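Local atomic coordinates of MGS-M5 (Unidentified, PDB entry 4Q3N), a protein that probably catalyses the NAD-dependent interconversion of L-lactate and pyruvate, as a deep-sea member of the lactate/malate dehydrogenase family. Residues A[104-118]-A[130-144]. Sequence-based numbering, arbitrary orientation. Where two conformers were deposited one is given.
Sequences VKNIMSSGFNGILLV and AWKESGLHHSRVIGS
Arg140 lays its guanidinium group on Ile115 and hydrogen-bonds to the backbone of Asn113. Arg140 CB stands 4.1 Å from the carbonyl O of Gly114; bends at chi2 (-86°) and chi3 (-67°) then fold the chain so that Arg140 NE donates a hydrogen bond to a water, which in turn lies 2.7 Å from Gly114 O and near Asn113 OD1. Arg140 CZ sits 3.8 Å from Ile115 CG1, which covers the centre of one guanidinium face. Arg140 NH2 donates to Asn113 O over 3.0 Å, with the acceptor almost in the guanidinium plane, while NH1 is taken by Asp280 O. Shortened to an alanine, the residue is likely to leave Asn113 O without its guanidinium donor and Ile115 CG1 without the flat group it packs on. From this corner the backbone runs into the parallel pairing of strands 115-118 and 141-143, the last two strands of the Rossmann sheet, linked by helix 123-134 in a beta-alpha-beta crossover; Leu116 N bonds to Arg140 O, and Leu116 O receives Ile142 N. On the face that carries Leu116 and Val118, the side chains of Leu136 and Leu116 cross at about a right angle, CD1 to CD1, and Leu136 CD2 touches Met108 CE at 3.7 Å. Farther along, Val104 packs against Ala130 and Ser134. Lys105 NZ bonds to the backbone Glu133 O at 2.8 Å, on a lone pair in the carbonyl plane, and forms a salt bridge with Glu133 OE1, while Tyr314 OH holds OE2.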
loop_
_atom_site.group_PDB
_atom_site.type_symbol
_atom_site.label_atom_id
_atom_site.label_comp_id
_atom_site.label_asym_id
_atom_site.label_seq_id
_atom_site.Cartn_x
_atom_site.Cartn_y
_atom_site.Cartn_z
ATOM N N VAL A 104 -30.103 6.671 14.864
ATOM C CA VAL A 104 -30.551 5.818 13.803
ATOM C C VAL A 104 -31.782 6.382 13.090
ATOM O O VAL A 104 -31.828 6.376 11.853
ATOM C CB VAL A 104 -30.776 4.423 14.373
ATOM C CG1 VAL A 104 -31.643 3.593 13.443
ATOM C CG2 VAL A 104 -29.390 3.795 14.603
ATOM N N LYS A 105 -32.729 6.954 13.847
ATOM C CA LYS A 105 -33.882 7.610 13.219
ATOM C C LYS A 105 -33.440 8.761 12.321
ATOM O O LYS A 105 -33.960 8.939 11.229
ATOM C CB LYS A 105 -34.860 8.159 14.275
ATOM C CG LYS A 105 -35.539 7.076 15.132
ATOM C CD LYS A 105 -35.962 5.807 14.364
ATOM C CE LYS A 105 -37.105 5.092 15.086
ATOM N NZ LYS A 105 -37.387 3.719 14.594
ATOM N N ASN A 106 -32.504 9.571 12.805
ATOM C CA ASN A 106 -31.972 10.675 12.006
ATOM C C ASN A 106 -31.255 10.156 10.745
ATOM O O ASN A 106 -31.378 10.756 9.647
ATOM C CB ASN A 106 -31.016 11.527 12.857
ATOM C CG ASN A 106 -31.793 12.427 13.847
ATOM O OD1 ASN A 106 -32.862 12.860 13.516
ATOM N ND2 ASN A 106 -31.273 12.660 15.034
ATOM N N ILE A 107 -30.502 9.062 10.883
ATOM C CA ILE A 107 -29.842 8.473 9.699
ATOM C C ILE A 107 -30.893 8.013 8.690
ATOM O O ILE A 107 -30.795 8.313 7.490
ATOM C CB ILE A 107 -28.951 7.271 10.065
ATOM C CG1 ILE A 107 -27.742 7.696 10.919
ATOM C CG2 ILE A 107 -28.438 6.538 8.758
ATOM C CD1 ILE A 107 -27.069 6.505 11.560
ATOM N N MET A 108 -31.926 7.305 9.176
ATOM C CA MET A 108 -32.911 6.749 8.249
ATOM C C MET A 108 -33.728 7.838 7.575
ATOM O O MET A 108 -34.129 7.653 6.428
ATOM C CB MET A 108 -33.841 5.741 8.942
ATOM C CG MET A 108 -33.075 4.572 9.598
ATOM S SD MET A 108 -31.885 3.732 8.483
ATOM C CE MET A 108 -33.058 3.085 7.292
ATOM N N SER A 109 -33.960 8.967 8.258
ATOM C CA SER A 109 -34.695 10.111 7.701
ATOM C C SER A 109 -34.034 10.642 6.432
ATOM O O SER A 109 -34.683 11.261 5.594
ATOM C CB SER A 109 -34.805 11.262 8.731
ATOM O OG SER A 109 -33.555 11.931 8.929
ATOM N N SER A 110 -32.718 10.432 6.309
ATOM C CA SER A 110 -32.014 11.001 5.176
ATOM C C SER A 110 -32.330 10.269 3.860
ATOM O O SER A 110 -32.019 10.774 2.792
ATOM C CB SER A 110 -30.498 10.954 5.411
ATOM O OG SER A 110 -30.029 9.628 5.308
ATOM N N GLY A 111 -32.879 9.055 3.952
ATOM C CA GLY A 111 -33.025 8.206 2.778
ATOM C C GLY A 111 -31.931 7.152 2.674
ATOM O O GLY A 111 -31.910 6.359 1.732
ATOM N N PHE A 112 -31.007 7.167 3.635
ATOM C CA PHE A 112 -29.913 6.205 3.716
ATOM C C PHE A 112 -30.394 4.778 3.498
ATOM O O PHE A 112 -31.430 4.389 4.029
ATOM C CB PHE A 112 -29.273 6.298 5.104
ATOM C CG PHE A 112 -28.299 5.195 5.416
ATOM C CD1 PHE A 112 -27.022 5.227 4.924
ATOM C CD2 PHE A 112 -28.662 4.148 6.248
ATOM C CE1 PHE A 112 -26.096 4.230 5.256
ATOM C CE2 PHE A 112 -27.750 3.145 6.573
ATOM C CZ PHE A 112 -26.470 3.196 6.087
ATOM N N ASN A 113 -29.625 3.980 2.784
ATOM C CA ASN A 113 -29.998 2.592 2.625
ATOM C C ASN A 113 -28.755 1.757 2.517
ATOM O O ASN A 113 -28.708 0.831 1.713
ATOM C CB ASN A 113 -30.902 2.377 1.379
ATOM C CG ASN A 113 -31.600 1.004 1.391
ATOM O OD1 ASN A 113 -31.666 0.337 2.431
ATOM N ND2 ASN A 113 -32.119 0.580 0.241
ATOM N N GLY A 114 -27.744 2.090 3.326
ATOM C CA GLY A 114 -26.491 1.363 3.281
ATOM C C GLY A 114 -26.409 0.444 4.491
ATOM O O GLY A 114 -27.419 -0.046 5.006
ATOM N N ILE A 115 -25.195 0.226 4.959
ATOM C CA ILE A 115 -24.934 -0.645 6.089
ATOM C C ILE A 115 -24.653 0.166 7.365
ATOM O O ILE A 115 -23.985 1.206 7.292
ATOM C CB ILE A 115 -23.716 -1.543 5.734
ATOM C CG1 ILE A 115 -24.128 -2.476 4.559
ATOM C CG2 ILE A 115 -23.150 -2.311 6.937
ATOM C CD1 ILE A 115 -22.871 -3.110 3.950
ATOM N N LEU A 116 -25.145 -0.298 8.516
ATOM C CA LEU A 116 -24.817 0.328 9.825
ATOM C C LEU A 116 -23.821 -0.518 10.560
ATOM O O LEU A 116 -24.000 -1.746 10.687
ATOM C CB LEU A 116 -26.077 0.485 10.735
ATOM C CG LEU A 116 -27.197 1.387 10.221
ATOM C CD1 LEU A 116 -28.416 1.348 11.169
ATOM C CD2 LEU A 116 -26.707 2.847 10.047
ATOM N N LEU A 117 -22.795 0.140 11.065
ATOM C CA LEU A 117 -21.766 -0.484 11.905
ATOM C C LEU A 117 -21.699 0.221 13.257
ATOM O O LEU A 117 -21.317 1.393 13.320
ATOM C CB LEU A 117 -20.397 -0.398 11.229
ATOM C CG LEU A 117 -19.160 -0.818 12.022
ATOM C CD1 LEU A 117 -19.363 -2.208 12.644
ATOM C CD2 LEU A 117 -17.880 -0.829 11.084
ATOM N N VAL A 118 -22.072 -0.468 14.331
ATOM C CA VAL A 118 -22.148 0.184 15.651
ATOM C C VAL A 118 -20.859 -0.121 16.410
ATOM O O VAL A 118 -20.464 -1.280 16.485
ATOM C CB VAL A 118 -23.382 -0.324 16.434
ATOM C CG1 VAL A 118 -23.397 0.285 17.856
ATOM C CG2 VAL A 118 -24.644 0.062 15.694
ATOM N N ALA A 130 -29.904 -0.681 17.362
ATOM C CA ALA A 130 -29.799 -0.016 16.069
ATOM C C ALA A 130 -30.534 -0.841 15.010
ATOM O O ALA A 130 -31.227 -0.296 14.150
ATOM C CB ALA A 130 -28.328 0.180 15.683
ATOM N N TRP A 131 -30.415 -2.158 15.100
ATOM C CA TRP A 131 -31.088 -3.008 14.121
ATOM C C TRP A 131 -32.608 -2.784 14.175
ATOM O O TRP A 131 -33.258 -2.479 13.154
ATOM C CB TRP A 131 -30.733 -4.494 14.335
ATOM C CG TRP A 131 -31.669 -5.406 13.577
ATOM C CD1 TRP A 131 -31.964 -5.344 12.233
ATOM C CD2 TRP A 131 -32.444 -6.492 14.105
ATOM N NE1 TRP A 131 -32.871 -6.325 11.904
ATOM C CE2 TRP A 131 -33.199 -7.030 13.033
ATOM C CE3 TRP A 131 -32.579 -7.065 15.376
ATOM C CZ2 TRP A 131 -34.088 -8.105 13.200
ATOM C CZ3 TRP A 131 -33.445 -8.126 15.539
ATOM C CH2 TRP A 131 -34.199 -8.641 14.452
ATOM N N LYS A 132 -33.173 -2.899 15.376
ATOM C CA LYS A 132 -34.606 -2.727 15.560
ATOM C C LYS A 132 -35.079 -1.336 15.168
ATOM O O LYS A 132 -36.116 -1.193 14.568
ATOM C CB LYS A 132 -34.999 -3.013 17.016
ATOM C CG LYS A 132 -34.774 -4.452 17.413
ATOM C CD LYS A 132 -35.476 -5.362 16.420
ATOM C CE LYS A 132 -36.731 -5.953 16.999
ATOM N NZ LYS A 132 -36.401 -7.159 17.797
ATOM N N GLU A 133 -34.327 -0.301 15.514
ATOM C CA GLU A 133 -34.850 1.042 15.266
ATOM C C GLU A 133 -34.669 1.424 13.799
ATOM O O GLU A 133 -35.319 2.340 13.302
ATOM C CB GLU A 133 -34.168 2.057 16.172
ATOM C CG GLU A 133 -34.384 1.790 17.684
ATOM C CD GLU A 133 -35.846 2.015 18.101
ATOM O OE1 GLU A 133 -36.580 2.681 17.346
ATOM O OE2 GLU A 133 -36.259 1.523 19.165
ATOM N N SER A 134 -33.774 0.728 13.104
ATOM C CA SER A 134 -33.470 1.116 11.741
ATOM C C SER A 134 -34.508 0.613 10.759
ATOM O O SER A 134 -34.717 1.246 9.724
ATOM C CB SER A 134 -32.081 0.611 11.316
ATOM O OG SER A 134 -32.122 -0.792 11.088
ATOM N N GLY A 135 -35.146 -0.522 11.048
ATOM C CA GLY A 135 -36.089 -1.085 10.082
ATOM C C GLY A 135 -35.355 -1.862 8.989
ATOM O O GLY A 135 -35.969 -2.403 8.072
ATOM N N LEU A 136 -34.032 -1.921 9.075
ATOM C CA LEU A 136 -33.225 -2.572 8.024
ATOM C C LEU A 136 -33.118 -4.054 8.265
ATOM O O LEU A 136 -33.324 -4.519 9.371
ATOM C CB LEU A 136 -31.800 -1.976 7.979
ATOM C CG LEU A 136 -31.669 -0.497 7.612
ATOM C CD1 LEU A 136 -30.230 -0.001 7.814
ATOM C CD2 LEU A 136 -32.118 -0.341 6.151
ATOM N N HIS A 137 -32.732 -4.800 7.240
ATOM C CA HIS A 137 -32.517 -6.220 7.420
ATOM C C HIS A 137 -31.283 -6.465 8.311
ATOM O O HIS A 137 -30.310 -5.723 8.279
ATOM C CB HIS A 137 -32.348 -6.905 6.060
ATOM C CG HIS A 137 -32.297 -8.387 6.146
ATOM N ND1 HIS A 137 -31.109 -9.091 6.162
ATOM C CD2 HIS A 137 -33.288 -9.312 6.216
ATOM C CE1 HIS A 137 -31.371 -10.387 6.222
ATOM N NE2 HIS A 137 -32.685 -10.545 6.270
ATOM N N HIS A 138 -31.297 -7.516 9.105
ATOM C CA HIS A 138 -30.202 -7.663 10.060
ATOM C C HIS A 138 -28.878 -7.924 9.342
ATOM O O HIS A 138 -27.834 -7.710 9.938
ATOM C CB HIS A 138 -30.494 -8.783 11.066
ATOM C CG HIS A 138 -30.930 -10.063 10.435
ATOM N ND1 HIS A 138 -30.038 -11.059 10.084
ATOM C CD2 HIS A 138 -32.159 -10.509 10.080
ATOM C CE1 HIS A 138 -30.704 -12.067 9.549
ATOM N NE2 HIS A 138 -31.991 -11.757 9.532
ATOM N N SER A 139 -28.891 -8.346 8.069
ATOM C CA SER A 139 -27.571 -8.551 7.405
ATOM C C SER A 139 -26.859 -7.204 7.101
ATOM O O SER A 139 -25.699 -7.184 6.669
ATOM C CB SER A 139 -27.732 -9.340 6.096
ATOM O OG SER A 139 -28.591 -8.640 5.208
ATOM N N ARG A 140 -27.600 -6.103 7.227
ATOM C CA ARG A 140 -27.106 -4.740 6.933
ATOM C C ARG A 140 -26.824 -3.945 8.191
ATOM O O ARG A 140 -26.543 -2.745 8.132
ATOM C CB ARG A 140 -28.155 -3.963 6.131
ATOM C CG ARG A 140 -28.766 -4.782 4.993
ATOM C CD ARG A 140 -27.919 -4.685 3.715
ATOM N NE ARG A 140 -27.921 -3.337 3.138
ATOM C CZ ARG A 140 -27.098 -2.954 2.160
ATOM N NH1 ARG A 140 -26.244 -3.839 1.627
ATOM N NH2 ARG A 140 -27.152 -1.713 1.677
ATOM N N VAL A 141 -26.979 -4.582 9.337
ATOM C CA VAL A 141 -26.635 -3.876 10.603
ATOM C C VAL A 141 -25.742 -4.767 11.432
ATOM O O VAL A 141 -26.113 -5.900 11.735
ATOM C CB VAL A 141 -27.900 -3.517 11.446
ATOM C CG1 VAL A 141 -27.487 -2.849 12.801
ATOM C CG2 VAL A 141 -28.816 -2.614 10.642
ATOM N N ILE A 142 -24.553 -4.277 11.755
ATOM C CA ILE A 142 -23.622 -5.058 12.528
ATOM C C ILE A 142 -22.999 -4.222 13.618
ATOM O O ILE A 142 -23.066 -2.971 13.607
ATOM C CB ILE A 142 -22.473 -5.641 11.604
ATOM C CG1 ILE A 142 -21.749 -4.510 10.878
ATOM C CG2 ILE A 142 -23.070 -6.599 10.603
ATOM C CD1 ILE A 142 -20.523 -4.975 10.058
ATOM N N GLY A 143 -22.338 -4.902 14.547
ATOM C CA GLY A 143 -21.514 -4.196 15.526
ATOM C C GLY A 143 -20.066 -4.695 15.431
ATOM O O GLY A 143 -19.811 -5.745 14.870
ATOM N N SER A 144 -19.126 -3.965 16.023
ATOM C CA SER A 144 -17.734 -4.378 15.951
ATOM C C SER A 144 -17.446 -5.629 16.823
ATOM O O SER A 144 -16.416 -6.300 16.616
ATOM C CB SER A 144 -16.805 -3.230 16.346
ATOM O OG SER A 144 -17.144 -2.670 17.589
HETATM O O HOH W 1 -29.626 -1.227 3.962
#